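PDB 3GGY: vacuolar protein sorting-associated protein IST1, which regulates recruitment of the ATPase VPS4 to the ESCRT-III complex during a late step of cargo sorting into multivesicular bodies. Local coordinates for residues C77-A82 with N106-S111; I10-C15 with A82-I87; L112-L117 with E153-K158; R24-K29 with E68-L73. One frame throughout, in Å; residues are numbered along the deposited sequence.

Overall arrangement
The four contacts tie five helices of this N-terminal ESCRT-III-like domain together. Contact 4 pairs the two long helices 8-46 and 50-82. Contact 1 sets helix 105-115 against the latter; the centres of contacts 1 and 4 are about 15 Å apart, and a salt bridge, Glu78 OE2 to Arg24 NH2 at 2.9 Å, joins them. Contact 2 shares Ala82 with contact 1, its centre about 10 Å away, and Leu80 CD2 meets Ile87 CD1 at 3.7 Å. Contact 3 uses the same helix 105-115 and is bound to contact 4 by Lys158 NZ to Glu68 OE1 at 3.1 Å. Contacts 2 and 3 do not touch, their centres being about 21 Å apart.

Contact 1 of 4, residues C77-A82 with N106-S111; sequences CELLLA and NEAIRS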
loop_
_atom_site.group_PDB
_atom_site.type_symbol
_atom_site.label_atom_id
_atom_site.label_comp_id
_atom_site.label_asym_id
_atom_site.label_seq_id
_atom_site.Cartn_x
_atom_site.Cartn_y
_atom_site.Cartn_z
ATOM N N CYS A 77 3.394 -10.582 -1.353
ATOM C CA CYS A 77 4.764 -11.009 -1.611
ATOM C C CYS A 77 5.049 -12.345 -0.943
ATOM O O CYS A 77 5.700 -13.210 -1.523
ATOM C CB CYS A 77 5.763 -9.982 -1.086
ATOM S SG CYS A 77 5.940 -8.541 -2.150
ATOM N N GLU A 78 4.575 -12.499 0.287
ATOM C CA GLU A 78 4.797 -13.742 1.017
ATOM C C GLU A 78 4.084 -14.896 0.324
ATOM O O GLU A 78 4.608 -16.012 0.262
ATOM C CB GLU A 78 4.323 -13.586 2.464
ATOM C CG GLU A 78 5.046 -12.454 3.181
ATOM C CD GLU A 78 4.611 -12.280 4.620
ATOM O OE1 GLU A 78 3.391 -12.290 4.877
ATOM O OE2 GLU A 78 5.491 -12.119 5.493
ATOM N N LEU A 79 2.901 -14.617 -0.213
ATOM C CA LEU A 79 2.121 -15.628 -0.919
ATOM C C LEU A 79 2.901 -16.130 -2.128
ATOM O O LEU A 79 3.090 -17.338 -2.305
ATOM C CB LEU A 79 0.780 -15.037 -1.365
ATOM C CG LEU A 79 -0.170 -15.937 -2.163
ATOM C CD1 LEU A 79 -1.566 -15.348 -2.123
ATOM C CD2 LEU A 79 0.309 -16.084 -3.600
ATOM N N LEU A 80 3.359 -15.197 -2.959
ATOM C CA LEU A 80 4.123 -15.542 -4.149
ATOM C C LEU A 80 5.431 -16.244 -3.798
ATOM O O LEU A 80 5.879 -17.135 -4.521
ATOM C CB LEU A 80 4.429 -14.281 -4.961
ATOM C CG LEU A 80 3.221 -13.570 -5.571
ATOM C CD1 LEU A 80 3.679 -12.303 -6.287
ATOM C CD2 LEU A 80 2.518 -14.510 -6.542
ATOM N N LEU A 81 6.044 -15.837 -2.692
ATOM C CA LEU A 81 7.307 -16.433 -2.275
ATOM C C LEU A 81 7.145 -17.912 -1.970
ATOM O O LEU A 81 8.017 -18.721 -2.293
ATOM C CB LEU A 81 7.853 -15.721 -1.037
ATOM C CG LEU A 81 9.187 -16.267 -0.508
ATOM C CD1 LEU A 81 10.254 -16.146 -1.589
ATOM C CD2 LEU A 81 9.603 -15.496 0.740
ATOM N N ALA A 82 6.024 -18.262 -1.351
ATOM C CA ALA A 82 5.750 -19.649 -0.993
ATOM C C ALA A 82 5.343 -20.506 -2.189
ATOM O O ALA A 82 5.401 -21.737 -2.125
ATOM C CB ALA A 82 4.666 -19.702 0.073
ATOM N N ASN A 106 -2.710 -14.961 -9.309
ATOM C CA ASN A 106 -3.156 -13.953 -10.276
ATOM C C ASN A 106 -3.311 -12.588 -9.610
ATOM O O ASN A 106 -2.745 -11.585 -10.056
ATOM C CB ASN A 106 -4.495 -14.369 -10.891
ATOM C CG ASN A 106 -4.942 -13.437 -12.003
ATOM O OD1 ASN A 106 -4.201 -13.191 -12.952
ATOM N ND2 ASN A 106 -6.161 -12.925 -11.896
ATOM N N GLU A 107 -4.087 -12.572 -8.534
ATOM C CA GLU A 107 -4.364 -11.377 -7.758
ATOM C C GLU A 107 -3.103 -10.767 -7.146
ATOM O O GLU A 107 -2.900 -9.555 -7.197
ATOM C CB GLU A 107 -5.348 -11.747 -6.652
ATOM C CG GLU A 107 -5.786 -10.612 -5.771
ATOM C CD GLU A 107 -6.733 -11.088 -4.694
ATOM O OE1 GLU A 107 -7.722 -11.775 -5.037
ATOM O OE2 GLU A 107 -6.494 -10.775 -3.513
ATOM N N ALA A 108 -2.260 -11.615 -6.567
ATOM C CA ALA A 108 -1.037 -11.147 -5.928
ATOM C C ALA A 108 -0.046 -10.470 -6.875
ATOM O O ALA A 108 0.438 -9.376 -6.588
ATOM C CB ALA A 108 -0.355 -12.307 -5.207
ATOM N N ILE A 109 0.258 -11.113 -7.998
ATOM C CA ILE A 109 1.216 -10.549 -8.940
ATOM C C ILE A 109 0.684 -9.278 -9.602
ATOM O O ILE A 109 1.423 -8.311 -9.785
ATOM C CB ILE A 109 1.607 -11.576 -10.026
ATOM C CG1 ILE A 109 2.783 -11.044 -10.844
ATOM C CG2 ILE A 109 0.413 -11.876 -10.917
ATOM C CD1 ILE A 109 4.068 -10.889 -10.031
ATOM N N ARG A 110 -0.600 -9.270 -9.953
ATOM C CA ARG A 110 -1.190 -8.089 -10.572
ATOM C C ARG A 110 -1.171 -6.901 -9.615
ATOM O O ARG A 110 -0.864 -5.784 -10.018
ATOM C CB ARG A 110 -2.627 -8.377 -11.007
ATOM C CG ARG A 110 -2.717 -9.293 -12.215
ATOM C CD ARG A 110 -4.158 -9.634 -12.539
ATOM N NE ARG A 110 -4.212 -10.538 -13.683
ATOM C CZ ARG A 110 -4.166 -10.145 -14.950
ATOM N NH1 ARG A 110 -4.082 -8.856 -15.248
ATOM N NH2 ARG A 110 -4.157 -11.049 -15.921
ATOM N N SER A 111 -1.487 -7.146 -8.345
ATOM C CA SER A 111 -1.503 -6.068 -7.367
ATOM C C SER A 111 -0.124 -5.459 -7.144
ATOM O O SER A 111 0.010 -4.243 -7.009
ATOM C CB SER A 111 -2.074 -6.568 -6.034
ATOM O OG SER A 111 -3.442 -6.939 -6.183
#
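Leu79 opens the meeting with Ala108 at its margin: with CG anti to the backbone N (chi1 178°), its CD2 branch comes to 4.2 Å from Ala108 CB. Ile105 touches the same leucine. Leu80, the next residue, gives the largest share of burial on the first segment. Its branch point lies over the alanine methyl, with CG 3.8 Å and CD2 3.9 Å from Ala108 CB, while CD1 runs past the alanine to Ile109, 4.0 Å from Ile109 CD1. The side chains of Leu80 and Ile109 lie nearly perpendicular, and Leu80 also touches Leu112, one turn beyond Ala108. If an alanine stood here, the branch and both methyls would go, and Ala108 and Ile109 would probably be left facing a gap. The small Ala108 suits the approach: the axes of the two segments come within 9.3 Å, and the CA atoms of Leu80 and Ala108 are 7.0 Å apart. Behind the apolar interface, Arg110 NE donates to Asn106 OD1 at 2.8 Å along an almost straight line (169°), approaching from above the carbonyl plane. Arg110 also pairs with Glu93, and Asn106 bonds Asp150. With a signed crossing angle of -123°, this is oblique helix-on-helix packing, in which the shorter helix 105-115 lies across the end of long helix 50-82 in the ESCRT-III-like domain.

Contact 2 of 4, residues I10-C15 with A82-I87; sequences IKLKTC and ARVQVI
Leu12 and Val84 bury the larger shares of this small apolar interface, and Ile87 completes it. Everything turns on one branch of the leucine. CD2 of Leu12 reaches Val84 CG1 at 4.1 Å and Ile87 CG2 at 4.0 Å, so a single methyl is set against both residues. With CG of Leu12 anti to the backbone N (chi1 179°) and chi2 near 59°, CD2 is the branch that faces helix 84-87. The side chains of Leu12 and Val84 run antiparallel alongside one another, whereas that of Ile87 meets Leu12 close to square on. Ile87 adds a second, looser touch through CD1, 4.2 Å from the same Leu12 CD2.

The three side chains are buried because neighbours close in around them. Leu131 of helix 125-135 touches Leu12, and Thr9 and Leu16 flank Val84. Lys13, by contrast, turns its amine away, though its chain touches Leu81.

The backbone that presents Val84 and Ile87 is held by local bonds. Arg83 occupies the N-cap position of helix 84-87, and its carbonyl oxygen accepts from both Val86 N and Ile87 N. From two residues further on, Gln85 NE2 folds back to Ala82 O at 3.2 Å, with an N-H...O angle of 159°, linking helix 84-87 to Ala82 across Arg83. What results is a helix-helix contact in which the one-turn helix 84-87, following helix 50-82 in the chain, packs beside the start of long helix 8-46.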
loop_
_atom_site.group_PDB
_atom_site.type_symbol
_atom_site.label_atom_id
_atom_site.label_comp_id
_atom_site.label_asym_id
_atom_site.label_seq_id
_atom_site.Cartn_x
_atom_site.Cartn_y
_atom_site.Cartn_z
ATOM N N ILE A 10 15.304 -18.235 -9.304
ATOM C CA ILE A 10 16.226 -17.697 -8.313
ATOM C C ILE A 10 16.136 -16.177 -8.260
ATOM O O ILE A 10 16.131 -15.586 -7.177
ATOM C CB ILE A 10 17.679 -18.118 -8.618
ATOM C CG1 ILE A 10 17.801 -19.641 -8.519
ATOM C CG2 ILE A 10 18.633 -17.446 -7.646
ATOM C CD1 ILE A 10 19.172 -20.181 -8.859
ATOM N N LYS A 11 16.059 -15.544 -9.426
ATOM C CA LYS A 11 15.958 -14.093 -9.480
ATOM C C LYS A 11 14.645 -13.634 -8.850
ATOM O O LYS A 11 14.598 -12.598 -8.187
ATOM C CB LYS A 11 16.037 -13.598 -10.927
ATOM C CG LYS A 11 17.353 -13.915 -11.619
ATOM C CD LYS A 11 17.523 -13.105 -12.900
ATOM C CE LYS A 11 16.394 -13.361 -13.882
ATOM N NZ LYS A 11 16.325 -14.792 -14.291
ATOM N N LEU A 12 13.584 -14.411 -9.056
ATOM C CA LEU A 12 12.276 -14.070 -8.498
ATOM C C LEU A 12 12.299 -14.210 -6.979
ATOM O O LEU A 12 11.792 -13.348 -6.257
ATOM C CB LEU A 12 11.187 -14.974 -9.091
ATOM C CG LEU A 12 9.753 -14.762 -8.586
ATOM C CD1 LEU A 12 9.302 -13.337 -8.872
ATOM C CD2 LEU A 12 8.823 -15.760 -9.259
ATOM N N LYS A 13 12.897 -15.294 -6.494
ATOM C CA LYS A 13 12.979 -15.525 -5.059
ATOM C C LYS A 13 13.729 -14.377 -4.400
ATOM O O LYS A 13 13.285 -13.837 -3.388
ATOM C CB LYS A 13 13.696 -16.845 -4.765
ATOM C CG LYS A 13 13.789 -17.172 -3.280
ATOM C CD LYS A 13 14.442 -18.529 -3.036
ATOM C CE LYS A 13 15.898 -18.541 -3.487
ATOM N NZ LYS A 13 16.552 -19.861 -3.242
ATOM N N THR A 14 14.867 -14.011 -4.985
ATOM C CA THR A 14 15.690 -12.922 -4.471
ATOM C C THR A 14 14.888 -11.627 -4.434
ATOM O O THR A 14 14.940 -10.873 -3.461
ATOM C CB THR A 14 16.928 -12.683 -5.361
ATOM O OG1 THR A 14 17.730 -13.868 -5.397
ATOM C CG2 THR A 14 17.762 -11.532 -4.820
ATOM N N CYS A 15 14.152 -11.375 -5.510
ATOM C CA CYS A 15 13.339 -10.173 -5.622
ATOM C C CYS A 15 12.248 -10.118 -4.559
ATOM O O CYS A 15 12.108 -9.120 -3.853
ATOM C CB CYS A 15 12.705 -10.102 -7.014
ATOM S SG CYS A 15 11.630 -8.666 -7.263
ATOM N N ALA A 82 6.024 -18.262 -1.351
ATOM C CA ALA A 82 5.750 -19.649 -0.993
ATOM C C ALA A 82 5.343 -20.506 -2.189
ATOM O O ALA A 82 5.401 -21.737 -2.125
ATOM C CB ALA A 82 4.666 -19.702 0.073
ATOM N N ARG A 83 4.942 -19.858 -3.279
ATOM C CA ARG A 83 4.511 -20.567 -4.481
ATOM C C ARG A 83 5.421 -20.290 -5.677
ATOM O O ARG A 83 5.012 -20.458 -6.827
ATOM C CB ARG A 83 3.074 -20.163 -4.832
ATOM C CG ARG A 83 2.078 -20.325 -3.688
ATOM C CD ARG A 83 0.695 -19.825 -4.081
ATOM N NE ARG A 83 -0.284 -19.942 -2.999
ATOM C CZ ARG A 83 -0.908 -21.066 -2.658
ATOM N NH1 ARG A 83 -0.667 -22.196 -3.312
ATOM N NH2 ARG A 83 -1.783 -21.061 -1.660
ATOM N N VAL A 84 6.656 -19.881 -5.404
ATOM C CA VAL A 84 7.612 -19.561 -6.460
ATOM C C VAL A 84 7.809 -20.656 -7.507
ATOM O O VAL A 84 7.884 -20.369 -8.702
ATOM C CB VAL A 84 8.989 -19.194 -5.866
ATOM C CG1 VAL A 84 9.992 -18.933 -6.979
ATOM C CG2 VAL A 84 8.858 -17.968 -4.994
ATOM N N GLN A 85 7.893 -21.906 -7.065
ATOM C CA GLN A 85 8.093 -23.018 -7.989
ATOM C C GLN A 85 6.940 -23.197 -8.976
ATOM O O GLN A 85 7.142 -23.676 -10.093
ATOM C CB GLN A 85 8.327 -24.321 -7.212
ATOM C CG GLN A 85 7.214 -24.712 -6.247
ATOM C CD GLN A 85 7.008 -23.696 -5.137
ATOM O OE1 GLN A 85 7.956 -23.293 -4.461
ATOM N NE2 GLN A 85 5.761 -23.285 -4.937
ATOM N N VAL A 86 5.736 -22.807 -8.571
ATOM C CA VAL A 86 4.567 -22.934 -9.437
ATOM C C VAL A 86 4.556 -21.834 -10.499
ATOM O O VAL A 86 4.198 -22.070 -11.653
ATOM C CB VAL A 86 3.261 -22.851 -8.627
ATOM C CG1 VAL A 86 2.078 -23.163 -9.521
ATOM C CG2 VAL A 86 3.311 -23.821 -7.456
ATOM N N ILE A 87 4.952 -20.630 -10.099
ATOM C CA ILE A 87 4.994 -19.493 -11.011
ATOM C C ILE A 87 5.958 -19.781 -12.152
ATOM O O ILE A 87 5.813 -19.265 -13.263
ATOM C CB ILE A 87 5.457 -18.215 -10.276
ATOM C CG1 ILE A 87 4.469 -17.885 -9.157
ATOM C CG2 ILE A 87 5.584 -17.060 -11.260
ATOM C CD1 ILE A 87 4.909 -16.753 -8.265
#

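Contact 3 of 4, residues L112-L117 with E153-K158; sequences LIYAIL and EKIIKK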
loop_
_atom_site.group_PDB
_atom_site.type_symbol
_atom_site.label_atom_id
_atom_site.label_comp_id
_atom_site.label_asym_id
_atom_site.label_seq_id
_atom_site.Cartn_x
_atom_site.Cartn_y
_atom_site.Cartn_z
ATOM N N LEU A 112 0.901 -6.300 -7.104
ATOM C CA LEU A 112 2.260 -5.813 -6.888
ATOM C C LEU A 112 2.755 -4.986 -8.066
ATOM O O LEU A 112 3.419 -3.967 -7.886
ATOM C CB LEU A 112 3.188 -6.995 -6.624
ATOM C CG LEU A 112 2.949 -7.608 -5.242
ATOM C CD1 LEU A 112 3.638 -8.965 -5.149
ATOM C CD2 LEU A 112 3.468 -6.664 -4.165
ATOM N N ILE A 113 2.419 -5.412 -9.276
ATOM C CA ILE A 113 2.835 -4.670 -10.459
ATOM C C ILE A 113 2.095 -3.332 -10.519
ATOM O O ILE A 113 2.689 -2.294 -10.823
ATOM C CB ILE A 113 2.569 -5.499 -11.732
ATOM C CG1 ILE A 113 3.552 -6.673 -11.765
ATOM C CG2 ILE A 113 2.717 -4.632 -12.981
ATOM C CD1 ILE A 113 3.295 -7.674 -12.884
ATOM N N TYR A 114 0.800 -3.355 -10.216
ATOM C CA TYR A 114 -0.002 -2.141 -10.216
ATOM C C TYR A 114 0.512 -1.147 -9.184
ATOM O O TYR A 114 0.460 0.068 -9.394
ATOM C CB TYR A 114 -1.467 -2.468 -9.894
ATOM C CG TYR A 114 -2.359 -1.255 -9.944
ATOM C CD1 TYR A 114 -2.803 -0.747 -11.161
ATOM C CD2 TYR A 114 -2.703 -0.567 -8.782
ATOM C CE1 TYR A 114 -3.561 0.418 -11.226
ATOM C CE2 TYR A 114 -3.465 0.600 -8.837
ATOM C CZ TYR A 114 -3.887 1.086 -10.063
ATOM O OH TYR A 114 -4.633 2.240 -10.129
ATOM N N ALA A 115 1.020 -1.672 -8.075
ATOM C CA ALA A 115 1.509 -0.838 -6.981
ATOM C C ALA A 115 2.817 -0.098 -7.220
ATOM O O ALA A 115 3.102 0.874 -6.520
ATOM C CB ALA A 115 1.631 -1.681 -5.718
ATOM N N ILE A 116 3.610 -0.547 -8.191
ATOM C CA ILE A 116 4.905 0.080 -8.471
ATOM C C ILE A 116 4.853 1.603 -8.514
ATOM O O ILE A 116 5.627 2.294 -7.847
ATOM C CB ILE A 116 5.489 -0.433 -9.808
ATOM C CG1 ILE A 116 5.813 -1.922 -9.684
ATOM C CG2 ILE A 116 6.742 0.371 -10.189
ATOM C CD1 ILE A 116 6.044 -2.618 -11.024
ATOM N N LEU A 117 3.936 2.120 -9.316
ATOM C CA LEU A 117 3.767 3.553 -9.484
ATOM C C LEU A 117 3.446 4.283 -8.180
ATOM O O LEU A 117 3.854 5.428 -7.977
ATOM C CB LEU A 117 2.645 3.798 -10.497
ATOM C CG LEU A 117 2.230 5.233 -10.793
ATOM C CD1 LEU A 117 3.379 5.988 -11.443
ATOM C CD2 LEU A 117 1.018 5.221 -11.714
ATOM N N GLU A 153 -10.252 -4.241 -6.221
ATOM C CA GLU A 153 -10.782 -2.917 -5.960
ATOM C C GLU A 153 -10.109 -2.300 -4.730
ATOM O O GLU A 153 -9.825 -1.107 -4.712
ATOM C CB GLU A 153 -12.294 -2.995 -5.743
ATOM C CG GLU A 153 -12.987 -1.651 -5.791
ATOM C CD GLU A 153 -12.829 -0.976 -7.136
ATOM O OE1 GLU A 153 -13.148 -1.617 -8.159
ATOM O OE2 GLU A 153 -12.387 0.193 -7.173
ATOM N N LYS A 154 -9.842 -3.120 -3.717
ATOM C CA LYS A 154 -9.211 -2.640 -2.485
ATOM C C LYS A 154 -7.852 -2.003 -2.774
ATOM O O LYS A 154 -7.511 -0.961 -2.212
ATOM C CB LYS A 154 -9.048 -3.785 -1.474
ATOM C CG LYS A 154 -8.085 -4.888 -1.890
ATOM C CD LYS A 154 -7.868 -5.875 -0.746
ATOM C CE LYS A 154 -6.851 -6.955 -1.106
ATOM N NZ LYS A 154 -6.664 -7.920 0.026
ATOM N N ILE A 155 -7.084 -2.628 -3.660
ATOM C CA ILE A 155 -5.768 -2.109 -4.028
ATOM C C ILE A 155 -5.907 -0.804 -4.823
ATOM O O ILE A 155 -5.178 0.158 -4.597
ATOM C CB ILE A 155 -4.984 -3.145 -4.872
ATOM C CG1 ILE A 155 -4.618 -4.357 -4.006
ATOM C CG2 ILE A 155 -3.737 -2.503 -5.468
ATOM C CD1 ILE A 155 -3.637 -4.053 -2.876
ATOM N N ILE A 156 -6.850 -0.764 -5.753
ATOM C CA ILE A 156 -7.036 0.447 -6.540
ATOM C C ILE A 156 -7.420 1.623 -5.630
ATOM O O ILE A 156 -6.956 2.744 -5.818
ATOM C CB ILE A 156 -8.125 0.239 -7.605
ATOM C CG1 ILE A 156 -7.649 -0.803 -8.621
ATOM C CG2 ILE A 156 -8.443 1.561 -8.294
ATOM C CD1 ILE A 156 -8.699 -1.226 -9.616
ATOM N N LYS A 157 -8.245 1.344 -4.628
ATOM C CA LYS A 157 -8.708 2.366 -3.697
ATOM C C LYS A 157 -7.636 2.862 -2.737
ATOM O O LYS A 157 -7.613 4.034 -2.377
ATOM C CB LYS A 157 -9.899 1.836 -2.894
ATOM C CG LYS A 157 -11.103 1.462 -3.751
ATOM C CD LYS A 157 -11.641 2.663 -4.518
ATOM C CE LYS A 157 -12.124 3.760 -3.578
ATOM N NZ LYS A 157 -12.624 4.949 -4.324
ATOM N N LYS A 158 -6.751 1.970 -2.314
ATOM C CA LYS A 158 -5.703 2.377 -1.397
ATOM C C LYS A 158 -4.579 3.092 -2.134
ATOM O O LYS A 158 -3.828 3.851 -1.531
ATOM C CB LYS A 158 -5.174 1.166 -0.631
ATOM C CG LYS A 158 -6.251 0.496 0.215
ATOM C CD LYS A 158 -5.663 -0.431 1.261
ATOM C CE LYS A 158 -6.763 -1.039 2.116
ATOM N NZ LYS A 158 -7.592 0.002 2.789
HETATM O O HOH W 1 -5.642 3.486 -7.957
#
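Tyr114 sets its ring obliquely against Ile155 and Ile156 of helix 153-159, overlapping both. CD2 lies 4.0 Å from Ile155 CG2, and these two side chains lie side by side, pointing opposite ways. Further out on the ring, CE2 comes 4.2 Å from the backbone CA of Ile156, and the OH sits 4.3 Å from Ile156 CG2. CG of Tyr114 is anti to the backbone N (chi1 -177°), which extends the phenol from helix 105-115 across to its partner.

The polar end is served by water. One water, lying in the plane of the ring at its edge, is 2.7 Å from Tyr114 OH and donates to Ile156 O at 2.6 Å, so the hydroxyl is linked to the other segment without a direct bond. The bridge probably helps to hold the phenol end near the Ile156 carbonyl.

Around the pair, His148 and Val151 touch both Tyr114 and Ile156, Val144 adds to the tyrosine, and the ring of Phe118 meets it with planes about 30° apart. Apolar packing of a ring on two isoleucines, supplemented by one bridging water, thus joins the end of helix 105-115 to helix 153-159 within the all-helical fold.

Contact 4 of 4, residues R24-K29 with E68-L73; sequences RYAQEK and ELLEIL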
loop_
_atom_site.group_PDB
_atom_site.type_symbol
_atom_site.label_atom_id
_atom_site.label_comp_id
_atom_site.label_asym_id
_atom_site.label_seq_id
_atom_site.Cartn_x
_atom_site.Cartn_y
_atom_site.Cartn_z
ATOM N N ARG A 24 8.359 -4.325 4.865
ATOM C CA ARG A 24 8.275 -4.376 6.324
ATOM C C ARG A 24 8.937 -3.153 6.939
ATOM O O ARG A 24 8.407 -2.547 7.873
ATOM C CB ARG A 24 8.950 -5.647 6.860
ATOM C CG ARG A 24 8.167 -6.932 6.618
ATOM C CD ARG A 24 8.923 -8.146 7.153
ATOM N NE ARG A 24 8.185 -9.391 6.946
ATOM C CZ ARG A 24 8.665 -10.602 7.218
ATOM N NH1 ARG A 24 9.890 -10.738 7.711
ATOM N NH2 ARG A 24 7.922 -11.679 6.996
ATOM N N TYR A 25 10.097 -2.789 6.402
ATOM C CA TYR A 25 10.847 -1.645 6.901
ATOM C C TYR A 25 10.098 -0.339 6.658
ATOM O O TYR A 25 10.086 0.549 7.513
ATOM C CB TYR A 25 12.221 -1.587 6.232
ATOM C CG TYR A 25 13.170 -0.610 6.886
ATOM C CD1 TYR A 25 13.559 -0.774 8.215
ATOM C CD2 TYR A 25 13.682 0.476 6.178
ATOM C CE1 TYR A 25 14.438 0.121 8.825
ATOM C CE2 TYR A 25 14.561 1.378 6.779
ATOM C CZ TYR A 25 14.934 1.193 8.102
ATOM O OH TYR A 25 15.800 2.076 8.701
ATOM N N ALA A 26 9.471 -0.227 5.490
ATOM C CA ALA A 26 8.714 0.969 5.144
ATOM C C ALA A 26 7.522 1.113 6.086
ATOM O O ALA A 26 7.182 2.224 6.498
ATOM C CB ALA A 26 8.240 0.895 3.690
ATOM N N GLN A 27 6.886 -0.008 6.420
ATOM C CA GLN A 27 5.739 0.007 7.330
ATOM C C GLN A 27 6.173 0.518 8.694
ATOM O O GLN A 27 5.544 1.401 9.270
ATOM C CB GLN A 27 5.170 -1.396 7.510
ATOM C CG GLN A 27 4.425 -1.947 6.325
ATOM C CD GLN A 27 4.058 -3.397 6.530
ATOM O OE1 GLN A 27 3.427 -3.752 7.526
ATOM N NE2 GLN A 27 4.459 -4.246 5.594
ATOM N N GLU A 28 7.247 -0.071 9.207
ATOM C CA GLU A 28 7.795 0.299 10.507
ATOM C C GLU A 28 8.044 1.799 10.565
ATOM O O GLU A 28 7.563 2.490 11.472
ATOM C CB GLU A 28 9.104 -0.462 10.741
ATOM C CG GLU A 28 9.941 0.055 11.902
ATOM C CD GLU A 28 11.263 -0.681 12.048
ATOM O OE1 GLU A 28 12.082 -0.267 12.897
ATOM O OE2 GLU A 28 11.483 -1.672 11.316
ATOM N N LYS A 29 8.789 2.296 9.585
ATOM C CA LYS A 29 9.126 3.709 9.502
ATOM C C LYS A 29 7.902 4.598 9.384
ATOM O O LYS A 29 7.756 5.575 10.117
ATOM C CB LYS A 29 10.038 3.952 8.300
ATOM C CG LYS A 29 10.450 5.406 8.113
ATOM C CD LYS A 29 11.413 5.556 6.947
ATOM C CE LYS A 29 11.900 6.991 6.818
ATOM N NZ LYS A 29 12.842 7.153 5.676
ATOM N N GLU A 68 -1.725 0.690 5.205
ATOM C CA GLU A 68 -2.564 -0.487 5.009
ATOM C C GLU A 68 -2.209 -1.131 3.667
ATOM O O GLU A 68 -2.179 -2.355 3.543
ATOM C CB GLU A 68 -4.040 -0.097 5.014
ATOM C CG GLU A 68 -4.493 0.544 6.311
ATOM C CD GLU A 68 -5.979 0.852 6.324
ATOM O OE1 GLU A 68 -6.471 1.454 5.345
ATOM O OE2 GLU A 68 -6.649 0.498 7.317
ATOM N N LEU A 69 -1.952 -0.304 2.656
ATOM C CA LEU A 69 -1.584 -0.830 1.341
ATOM C C LEU A 69 -0.309 -1.647 1.478
ATOM O O LEU A 69 -0.224 -2.767 0.977
ATOM C CB LEU A 69 -1.355 0.312 0.337
ATOM C CG LEU A 69 -0.746 -0.038 -1.032
ATOM C CD1 LEU A 69 -1.687 -0.947 -1.813
ATOM C CD2 LEU A 69 -0.475 1.257 -1.820
ATOM N N LEU A 70 0.685 -1.087 2.160
ATOM C CA LEU A 70 1.956 -1.782 2.355
ATOM C C LEU A 70 1.772 -3.121 3.063
ATOM O O LEU A 70 2.452 -4.091 2.736
ATOM C CB LEU A 70 2.928 -0.908 3.156
ATOM C CG LEU A 70 3.314 0.430 2.523
ATOM C CD1 LEU A 70 4.336 1.141 3.417
ATOM C CD2 LEU A 70 3.903 0.200 1.141
ATOM N N GLU A 71 0.860 -3.178 4.030
ATOM C CA GLU A 71 0.615 -4.422 4.757
ATOM C C GLU A 71 0.059 -5.485 3.815
ATOM O O GLU A 71 0.462 -6.648 3.865
ATOM C CB GLU A 71 -0.368 -4.179 5.903
ATOM C CG GLU A 71 0.110 -3.114 6.883
ATOM C CD GLU A 71 -0.902 -2.805 7.972
ATOM O OE1 GLU A 71 -2.116 -2.811 7.677
ATOM O OE2 GLU A 71 -0.479 -2.539 9.119
ATOM N N ILE A 72 -0.859 -5.079 2.948
ATOM C CA ILE A 72 -1.455 -6.008 2.001
ATOM C C ILE A 72 -0.410 -6.474 0.980
ATOM O O ILE A 72 -0.329 -7.660 0.647
ATOM C CB ILE A 72 -2.642 -5.348 1.264
ATOM C CG1 ILE A 72 -3.709 -4.931 2.278
ATOM C CG2 ILE A 72 -3.210 -6.313 0.228
ATOM C CD1 ILE A 72 -4.766 -3.994 1.721
ATOM N N LEU A 73 0.403 -5.548 0.486
ATOM C CA LEU A 73 1.415 -5.918 -0.495
ATOM C C LEU A 73 2.425 -6.896 0.101
ATOM O O LEU A 73 2.920 -7.790 -0.593
ATOM C CB LEU A 73 2.126 -4.668 -1.028
ATOM C CG LEU A 73 1.237 -3.678 -1.790
ATOM C CD1 LEU A 73 2.099 -2.500 -2.253
ATOM C CD2 LEU A 73 0.569 -4.368 -2.989
HETATM O O HOH W 2 2.294 -3.686 10.529
#
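Gln27 and Ala26 press against Leu70 on the tightly packed, more buried side of this antiparallel helix pair. Leu70 CB is 3.7 Å from Gln27 CG, and its CD1 reaches Ala26 CB at 3.9 Å, with Leu23 and Val119 also touching Leu70. The axes of the two segments approach to 9.5 Å at a signed crossing angle of -156°, and the CA atoms of Gln27 and Leu70 are 6.5 Å from each other.

Toward the partly exposed side the contact turns polar and water-bridged. With Gln27 CG anti to the carbonyl carbon (chi1 -72°) and the chain extended beyond it, the amide passes over Glu71, its OE1 3.4 Å from Glu71 CG, and the amide and carboxylate planes are 77° apart. A water donates to Gln27 OE1 at 3.2 Å and, only weakly, to Glu71 OE2. The NE2 finds its partner in Glu74 OE1, which lies outside the two segments; Glu74 also pairs with Arg24. A leucine in place of Gln27 would probably leave Glu74 without this amide donor and the water without its stronger acceptor.

The chemistry thus implies a divided role for the glutamine: its aliphatic part packs on Leu70, while its amide is satisfied at the rim by Glu74 and water.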